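Putative NADH-depentdent flavin oxidoreductase (Cupriavidus metallidurans, PDB 5OCS) probably acts as an FMN-dependent, NADPH-oxidising ene-reductase of the Old Yellow Enzyme family. Local coordinates at residues D[1-13]-D[309-321]. Numbering follows the deposited sequence.
Sequences MPHLFDPYRIGNL and AEAIIANNEADII
Leu-4 drives its side chain into the last beta-alpha-beta step of this TIM barrel, where the N-terminal segment packs against helix 306-314 and the start of strand 320-323. With CG anti to the backbone N (chi1 -171°), CD1 reaches Ile-321 CG2 at 3.6 Å and touches Ile-313 CG1, while both methyls meet Ala-309 CB; Leu-341 of helix 333-341 adds to this buried core. Further along, the hairpin strand 8-10 lies over Ile-320: Ile-10 CG2 meets Ile-320 CD1 at 3.6 Å, and Tyr-8 CD2 lies against Ile-320 CG1. The ring of Tyr-8 has Asp-319 O over one face, an oxygen hydrogen-bonded to Arg-18, and the Asp-319 carboxylate turns to Lys-290 in a salt bridge. The side towards the N-terminus is looser, with His-3, Ala-314 and Asn-316 exposed. There the Pro-2 ring lies on Ile-313, its CG near OD1 of Asn-316, the positive-phi residue of the Schellman motif that ends the helix. On this more exposed side Glu-310, bent at chi2 (60°), grips the chain with both oxygens: OE1 accepts from Leu-4 N (2.8 Å) and takes a water shared with Phe-5 N, while OE2, lying in the imidazole plane of His-3, accepts from ND1 at 2.6 Å through its syn lone pair.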
ATOM      1  N   MET D   1      29.488 -16.749   1.356  1.00 27.56           N
ATOM      2  CA  MET D   1      28.739 -16.419   0.109  1.00 26.14           C
ATOM      3  C   MET D   1      27.390 -15.738   0.460  1.00 24.60           C
ATOM      4  O   MET D   1      26.371 -16.428   0.562  1.00 25.45           O
ATOM      5  CB  MET D   1      28.527 -17.680  -0.751  1.00 25.03           C
ATOM      6  N   PRO D   2      27.390 -14.398   0.675  1.00 23.40           N
ATOM      7  CA  PRO D   2      26.142 -13.752   1.083  1.00 22.47           C
ATOM      8  C   PRO D   2      25.183 -13.446  -0.087  1.00 19.68           C
ATOM      9  O   PRO D   2      25.613 -13.194  -1.223  1.00 19.53           O
ATOM     10  CB  PRO D   2      26.627 -12.454   1.775  1.00 24.19           C
ATOM     11  CG  PRO D   2      28.045 -12.271   1.381  1.00 24.61           C
ATOM     12  CD  PRO D   2      28.431 -13.381   0.445  1.00 24.84           C
ATOM     13  N   HIS D   3      23.884 -13.498   0.200  1.00 18.11           N
ATOM     14  CA  HIS D   3      22.829 -13.158  -0.781  1.00 18.13           C
ATOM     15  C   HIS D   3      21.844 -12.157  -0.210  1.00 15.11           C
ATOM     16  O   HIS D   3      21.690 -12.076   1.009  1.00 15.28           O
ATOM     17  CB  HIS D   3      22.069 -14.401  -1.185  1.00 20.94           C
ATOM     18  CG  HIS D   3      22.943 -15.395  -1.848  1.00 23.26           C
ATOM     19  ND1 HIS D   3      23.382 -15.226  -3.140  1.00 25.04           N
ATOM     20  CD2 HIS D   3      23.560 -16.497  -1.374  1.00 26.05           C
ATOM     21  CE1 HIS D   3      24.189 -16.224  -3.454  1.00 26.53           C
ATOM     22  NE2 HIS D   3      24.316 -17.004  -2.397  1.00 25.43           N
ATOM     23  N   LEU D   4      21.158 -11.444  -1.108  1.00 13.68           N
ATOM     24  CA  LEU D   4      20.145 -10.452  -0.709  1.00 13.15           C
ATOM     25  C   LEU D   4      19.086 -10.999   0.262  1.00 14.20           C
ATOM     26  O   LEU D   4      18.687 -10.327   1.238  1.00 13.76           O
ATOM     27  CB  LEU D   4      19.476  -9.905  -1.950  1.00 12.29           C
ATOM     28  CG  LEU D   4      18.553  -8.703  -1.724  1.00 12.35           C
ATOM     29  CD1 LEU D   4      19.341  -7.495  -1.273  1.00 12.10           C
ATOM     30  CD2 LEU D   4      17.805  -8.439  -2.996  1.00 11.99           C
ATOM     31  N   PHE D   5      18.639 -12.229  -0.026  1.00 14.49           N
ATOM     32  CA  PHE D   5      17.628 -12.872   0.779  1.00 14.59           C
ATOM     33  C   PHE D   5      18.139 -13.761   1.908  1.00 14.31           C
ATOM     34  O   PHE D   5      17.357 -14.447   2.505  1.00 14.67           O
ATOM     35  CB  PHE D   5      16.578 -13.568  -0.110  1.00 14.03           C
ATOM     36  CG  PHE D   5      15.668 -12.607  -0.767  1.00 12.71           C
ATOM     37  CD1 PHE D   5      14.572 -12.117  -0.049  1.00 12.95           C
ATOM     38  CD2 PHE D   5      15.935 -12.072  -2.033  1.00 12.50           C
ATOM     39  CE1 PHE D   5      13.741 -11.177  -0.597  1.00 11.99           C
ATOM     40  CE2 PHE D   5      15.076 -11.131  -2.599  1.00 12.67           C
ATOM     41  CZ  PHE D   5      13.989 -10.673  -1.863  1.00 12.35           C
ATOM     42  N   ASP D   6      19.404 -13.631   2.308  1.00 15.88           N
ATOM     43  CA  ASP D   6      19.858 -14.218   3.548  1.00 16.23           C
ATOM     44  C   ASP D   6      19.302 -13.456   4.724  1.00 17.60           C
ATOM     45  O   ASP D   6      19.282 -12.213   4.704  1.00 17.60           O
ATOM     46  CB  ASP D   6      21.358 -14.122   3.712  1.00 19.61           C
ATOM     47  CG  ASP D   6      22.122 -14.961   2.742  1.00 21.49           C
ATOM     48  OD1 ASP D   6      21.558 -15.843   2.088  1.00 23.71           O
ATOM     49  OD2 ASP D   6      23.330 -14.702   2.660  1.00 28.48           O
ATOM     50  N   PRO D   7      18.891 -14.177   5.780  1.00 18.37           N
ATOM     51  CA  PRO D   7      18.633 -13.510   7.051  1.00 18.79           C
ATOM     52  C   PRO D   7      19.844 -12.778   7.536  1.00 19.95           C
ATOM     53  O   PRO D   7      20.978 -13.109   7.183  1.00 19.19           O
ATOM     54  CB  PRO D   7      18.307 -14.670   8.003  1.00 19.51           C
ATOM     55  CG  PRO D   7      17.785 -15.717   7.127  1.00 20.39           C
ATOM     56  CD  PRO D   7      18.550 -15.605   5.837  1.00 19.53           C
ATOM     57  N   TYR D   8      19.629 -11.743   8.326  1.00 18.70           N
ATOM     58  CA  TYR D   8      20.739 -11.005   8.887  1.00 20.43           C
ATOM     59  C   TYR D   8      20.273 -10.476  10.227  1.00 22.95           C
ATOM     60  O   TYR D   8      19.164 -10.819  10.666  1.00 23.67           O
ATOM     61  CB  TYR D   8      21.174  -9.920   7.903  1.00 21.51           C
ATOM     62  CG  TYR D   8      22.518  -9.306   8.179  1.00 22.90           C
ATOM     63  CD1 TYR D   8      23.688 -10.051   8.107  1.00 23.52           C
ATOM     64  CD2 TYR D   8      22.623  -7.965   8.530  1.00 25.40           C
ATOM     65  CE1 TYR D   8      24.922  -9.471   8.352  1.00 22.93           C
ATOM     66  CE2 TYR D   8      23.857  -7.388   8.792  1.00 24.80           C
ATOM     67  CZ  TYR D   8      24.996  -8.146   8.699  1.00 24.05           C
ATOM     68  OH  TYR D   8      26.200  -7.523   8.972  1.00 23.00           O
ATOM     69  N   ARG D   9      21.132  -9.733  10.899  1.00 26.49           N
ATOM     70  CA  ARG D   9      20.937  -9.284  12.260  1.00 30.45           C
ATOM     71  C   ARG D   9      21.721  -7.987  12.459  1.00 31.09           C
ATOM     72  O   ARG D   9      22.854  -7.858  11.957  1.00 31.86           O
ATOM     73  CB  ARG D   9      21.490 -10.335  13.211  1.00 36.51           C
ATOM     74  CG  ARG D   9      21.168 -10.101  14.678  1.00 42.38           C
ATOM     75  CD  ARG D   9      21.768 -11.155  15.617  1.00 44.92           C
ATOM     76  NE  ARG D   9      23.189 -11.431  15.391  1.00 50.34           N
ATOM     77  CZ  ARG D   9      24.210 -10.607  15.660  1.00 53.10           C
ATOM     78  NH1 ARG D   9      24.020  -9.382  16.162  1.00 52.91           N
ATOM     79  NH2 ARG D   9      25.454 -11.008  15.399  1.00 52.16           N
ATOM     80  N   ILE D  10      21.118  -7.049  13.183  1.00 26.28           N
ATOM     81  CA  ILE D  10      21.790  -5.836  13.650  1.00 25.59           C
ATOM     82  C   ILE D  10      21.518  -5.757  15.139  1.00 24.32           C
ATOM     83  O   ILE D  10      20.370  -5.721  15.554  1.00 21.54           O
ATOM     84  CB  ILE D  10      21.344  -4.574  12.888  1.00 28.31           C
ATOM     85  CG1 ILE D  10      19.820  -4.482  12.759  1.00 31.22           C
ATOM     86  CG2 ILE D  10      21.966  -4.574  11.496  1.00 30.45           C
ATOM     87  CD1 ILE D  10      19.315  -3.155  12.229  1.00 32.72           C
ATOM     88  N   GLY D  11      22.572  -5.822  15.949  1.00 26.22           N
ATOM     89  CA  GLY D  11      22.412  -5.979  17.379  1.00 29.25           C
ATOM     90  C   GLY D  11      21.663  -7.261  17.673  1.00 27.80           C
ATOM     91  O   GLY D  11      22.017  -8.297  17.159  1.00 33.85           O
ATOM     92  N   ASN D  12      20.592  -7.183  18.432  1.00 30.51           N
ATOM     93  CA  ASN D  12      19.785  -8.355  18.726  1.00 32.29           C
ATOM     94  C   ASN D  12      18.611  -8.491  17.741  1.00 28.24           C
ATOM     95  O   ASN D  12      17.821  -9.414  17.814  1.00 29.83           O
ATOM     96  CB  ASN D  12      19.338  -8.316  20.188  1.00 34.23           C
ATOM     97  CG  ASN D  12      20.525  -8.361  21.171  1.00 38.22           C
ATOM     98  OD1 ASN D  12      21.641  -7.965  20.841  1.00 39.60           O
ATOM     99  ND2 ASN D  12      20.274  -8.840  22.388  1.00 38.69           N
ATOM    100  N   LEU D  13      18.547  -7.589  16.770  1.00 26.34           N
ATOM    101  CA  LEU D  13      17.387  -7.460  15.934  1.00 22.95           C
ATOM    102  C   LEU D  13      17.564  -8.313  14.694  1.00 22.01           C
ATOM    103  O   LEU D  13      18.415  -8.021  13.843  1.00 23.25           O
ATOM    104  CB  LEU D  13      17.201  -5.976  15.590  1.00 22.37           C
ATOM    105  CG  LEU D  13      15.883  -5.608  14.929  1.00 20.64           C
ATOM    106  CD1 LEU D  13      14.718  -5.891  15.867  1.00 19.76           C
ATOM    107  CD2 LEU D  13      15.909  -4.135  14.528  1.00 19.64           C
ATOM    108  N   ALA D 309      20.908  -5.154  -6.587  1.00 14.35           N
ATOM    109  CA  ALA D 309      20.993  -5.337  -5.143  1.00 14.16           C
ATOM    110  C   ALA D 309      21.731  -6.621  -4.737  1.00 13.89           C
ATOM    111  O   ALA D 309      22.577  -6.603  -3.852  1.00 14.75           O
ATOM    112  CB  ALA D 309      19.603  -5.313  -4.552  1.00 14.29           C
ATOM    113  N   GLU D 310      21.417  -7.738  -5.402  1.00 14.58           N
ATOM    114  CA  GLU D 310      22.091  -9.003  -5.150  1.00 15.76           C
ATOM    115  C   GLU D 310      23.607  -8.820  -5.306  1.00 16.15           C
ATOM    116  O   GLU D 310      24.399  -9.296  -4.464  1.00 16.57           O
ATOM    117  CB  GLU D 310      21.564 -10.063  -6.121  1.00 16.22           C
ATOM    118  CG  GLU D 310      22.287 -11.413  -6.138  1.00 17.33           C
ATOM    119  CD  GLU D 310      22.269 -12.138  -4.804  1.00 18.38           C
ATOM    120  OE1 GLU D 310      21.468 -11.800  -3.892  1.00 17.51           O
ATOM    121  OE2 GLU D 310      23.052 -13.089  -4.652  1.00 20.62           O
ATOM    122  N   ALA D 311      23.994  -8.131  -6.372  1.00 17.88           N
ATOM    123  CA  ALA D 311      25.415  -7.978  -6.659  1.00 19.25           C
ATOM    124  C   ALA D 311      26.114  -7.175  -5.568  1.00 20.51           C
ATOM    125  O   ALA D 311      27.249  -7.526  -5.151  1.00 23.81           O
ATOM    126  CB  ALA D 311      25.653  -7.327  -8.015  1.00 17.94           C
ATOM    127  N   ILE D 312      25.475  -6.096  -5.110  1.00 17.51           N
ATOM    128  CA  ILE D 312      26.018  -5.341  -3.975  1.00 17.18           C
ATOM    129  C   ILE D 312      26.284  -6.293  -2.808  1.00 16.58           C
ATOM    130  O   ILE D 312      27.312  -6.207  -2.163  1.00 17.24           O
ATOM    131  CB  ILE D 312      25.113  -4.142  -3.581  1.00 15.55           C
ATOM    132  CG1 ILE D 312      25.254  -3.031  -4.637  1.00 15.88           C
ATOM    133  CG2 ILE D 312      25.416  -3.644  -2.163  1.00 16.27           C
ATOM    134  CD1 ILE D 312      24.174  -1.965  -4.543  1.00 16.68           C
ATOM    135  N   ILE D 313      25.348  -7.182  -2.484  1.00 16.04           N
ATOM    136  CA  ILE D 313      25.579  -8.046  -1.339  1.00 16.44           C
ATOM    137  C   ILE D 313      26.623  -9.115  -1.665  1.00 18.23           C
ATOM    138  O   ILE D 313      27.532  -9.382  -0.856  1.00 19.25           O
ATOM    139  CB  ILE D 313      24.280  -8.715  -0.881  1.00 16.90           C
ATOM    140  CG1 ILE D 313      23.227  -7.647  -0.466  1.00 16.11           C
ATOM    141  CG2 ILE D 313      24.539  -9.704   0.223  1.00 15.83           C
ATOM    142  CD1 ILE D 313      23.614  -6.720   0.663  1.00 16.67           C
ATOM    143  N   ALA D 314      26.462  -9.748  -2.826  1.00 20.05           N
ATOM    144  CA  ALA D 314      27.297 -10.910  -3.191  1.00 21.19           C
ATOM    145  C   ALA D 314      28.743 -10.496  -3.425  1.00 22.57           C
ATOM    146  O   ALA D 314      29.656 -11.265  -3.126  1.00 22.90           O
ATOM    147  CB  ALA D 314      26.731 -11.621  -4.406  1.00 20.67           C
ATOM    148  N   ASN D 315      28.943  -9.250  -3.881  1.00 22.15           N
ATOM    149  CA  ASN D 315      30.276  -8.680  -4.057  1.00 21.31           C
ATOM    150  C   ASN D 315      30.850  -8.027  -2.780  1.00 21.07           C
ATOM    151  O   ASN D 315      31.860  -7.310  -2.841  1.00 21.04           O
ATOM    152  CB  ASN D 315      30.241  -7.694  -5.248  1.00 23.71           C
ATOM    153  CG  ASN D 315      31.623  -7.418  -5.846  1.00 27.59           C
ATOM    154  OD1 ASN D 315      32.504  -8.314  -5.881  1.00 28.85           O
ATOM    155  ND2 ASN D 315      31.832  -6.169  -6.326  1.00 25.74           N
ATOM    156  N   ASN D 316      30.226  -8.272  -1.625  1.00 19.31           N
ATOM    157  CA  ASN D 316      30.709  -7.817  -0.343  1.00 19.49           C
ATOM    158  C   ASN D 316      30.867  -6.289  -0.237  1.00 18.65           C
ATOM    159  O   ASN D 316      31.782  -5.796   0.439  1.00 18.90           O
ATOM    160  CB  ASN D 316      32.020  -8.549   0.006  1.00 21.78           C
ATOM    161  CG  ASN D 316      31.795 -10.029   0.272  1.00 22.90           C
ATOM    162  OD1 ASN D 316      31.181 -10.380   1.253  1.00 24.01           O
ATOM    163  ND2 ASN D 316      32.279 -10.890  -0.613  1.00 24.46           N
ATOM    164  N   GLU D 317      29.998  -5.555  -0.942  1.00 16.64           N
ATOM    165  CA  GLU D 317      30.018  -4.092  -0.910  1.00 15.96           C
ATOM    166  C   GLU D 317      29.262  -3.564   0.308  1.00 16.10           C
ATOM    167  O   GLU D 317      29.564  -2.484   0.764  1.00 15.32           O
ATOM    168  CB  GLU D 317      29.471  -3.475  -2.197  1.00 17.24           C
ATOM    169  CG  GLU D 317      30.330  -3.728  -3.427  1.00 18.80           C
ATOM    170  CD  GLU D 317      29.711  -3.297  -4.744  1.00 20.53           C
ATOM    171  OE1 GLU D 317      29.040  -2.249  -4.809  1.00 21.44           O
ATOM    172  OE2 GLU D 317      29.918  -4.000  -5.752  1.00 23.22           O
ATOM    173  N   ALA D 318      28.272  -4.316   0.806  1.00 14.53           N
ATOM    174  CA  ALA D 318      27.462  -3.907   1.951  1.00 14.56           C
ATOM    175  C   ALA D 318      26.810  -5.148   2.549  1.00 14.02           C
ATOM    176  O   ALA D 318      26.707  -6.173   1.872  1.00 14.59           O
ATOM    177  CB  ALA D 318      26.397  -2.878   1.539  1.00 15.35           C
ATOM    178  N   ASP D 319      26.387  -5.049   3.799  1.00 13.73           N
ATOM    179  CA  ASP D 319      25.635  -6.110   4.470  1.00 13.67           C
ATOM    180  C   ASP D 319      24.128  -5.942   4.366  1.00 13.75           C
ATOM    181  O   ASP D 319      23.391  -6.936   4.377  1.00 14.08           O
ATOM    182  CB  ASP D 319      26.036  -6.137   5.929  1.00 14.09           C
ATOM    183  CG  ASP D 319      27.524  -6.246   6.094  1.00 14.62           C
ATOM    184  OD1 ASP D 319      28.026  -7.268   5.596  1.00 16.78           O
ATOM    185  OD2 ASP D 319      28.163  -5.336   6.644  1.00 13.49           O
ATOM    186  N   ILE D 320      23.690  -4.693   4.274  1.00 12.06           N
ATOM    187  CA  ILE D 320      22.277  -4.351   4.137  1.00 11.64           C
ATOM    188  C   ILE D 320      22.211  -3.278   3.063  1.00 11.42           C
ATOM    189  O   ILE D 320      23.115  -2.414   2.981  1.00 11.29           O
ATOM    190  CB  ILE D 320      21.733  -3.821   5.468  1.00 12.34           C
ATOM    191  CG1 ILE D 320      21.703  -4.950   6.515  1.00 12.84           C
ATOM    192  CG2 ILE D 320      20.347  -3.209   5.265  1.00 12.36           C
ATOM    193  CD1 ILE D 320      21.446  -4.453   7.906  1.00 13.39           C
ATOM    194  N   ILE D 321      21.189  -3.337   2.208  1.00 10.90           N
ATOM    195  CA  ILE D 321      21.019  -2.337   1.183  1.00 11.75           C
ATOM    196  C   ILE D 321      19.749  -1.605   1.511  1.00 11.19           C
ATOM    197  O   ILE D 321      18.687  -2.245   1.651  1.00 11.88           O
ATOM    198  CB  ILE D 321      21.011  -2.871  -0.269  1.00 14.28           C
ATOM    199  CG1 ILE D 321      20.721  -1.731  -1.295  1.00 15.92           C
ATOM    200  CG2 ILE D 321      20.038  -4.040  -0.470  1.00 16.34           C
ATOM    201  CD1 ILE D 321      20.924  -2.147  -2.729  1.00 18.24           C
TER
HETATM  202  O   HOH W   1      19.185 -13.317  -2.827  1.00 18.84           O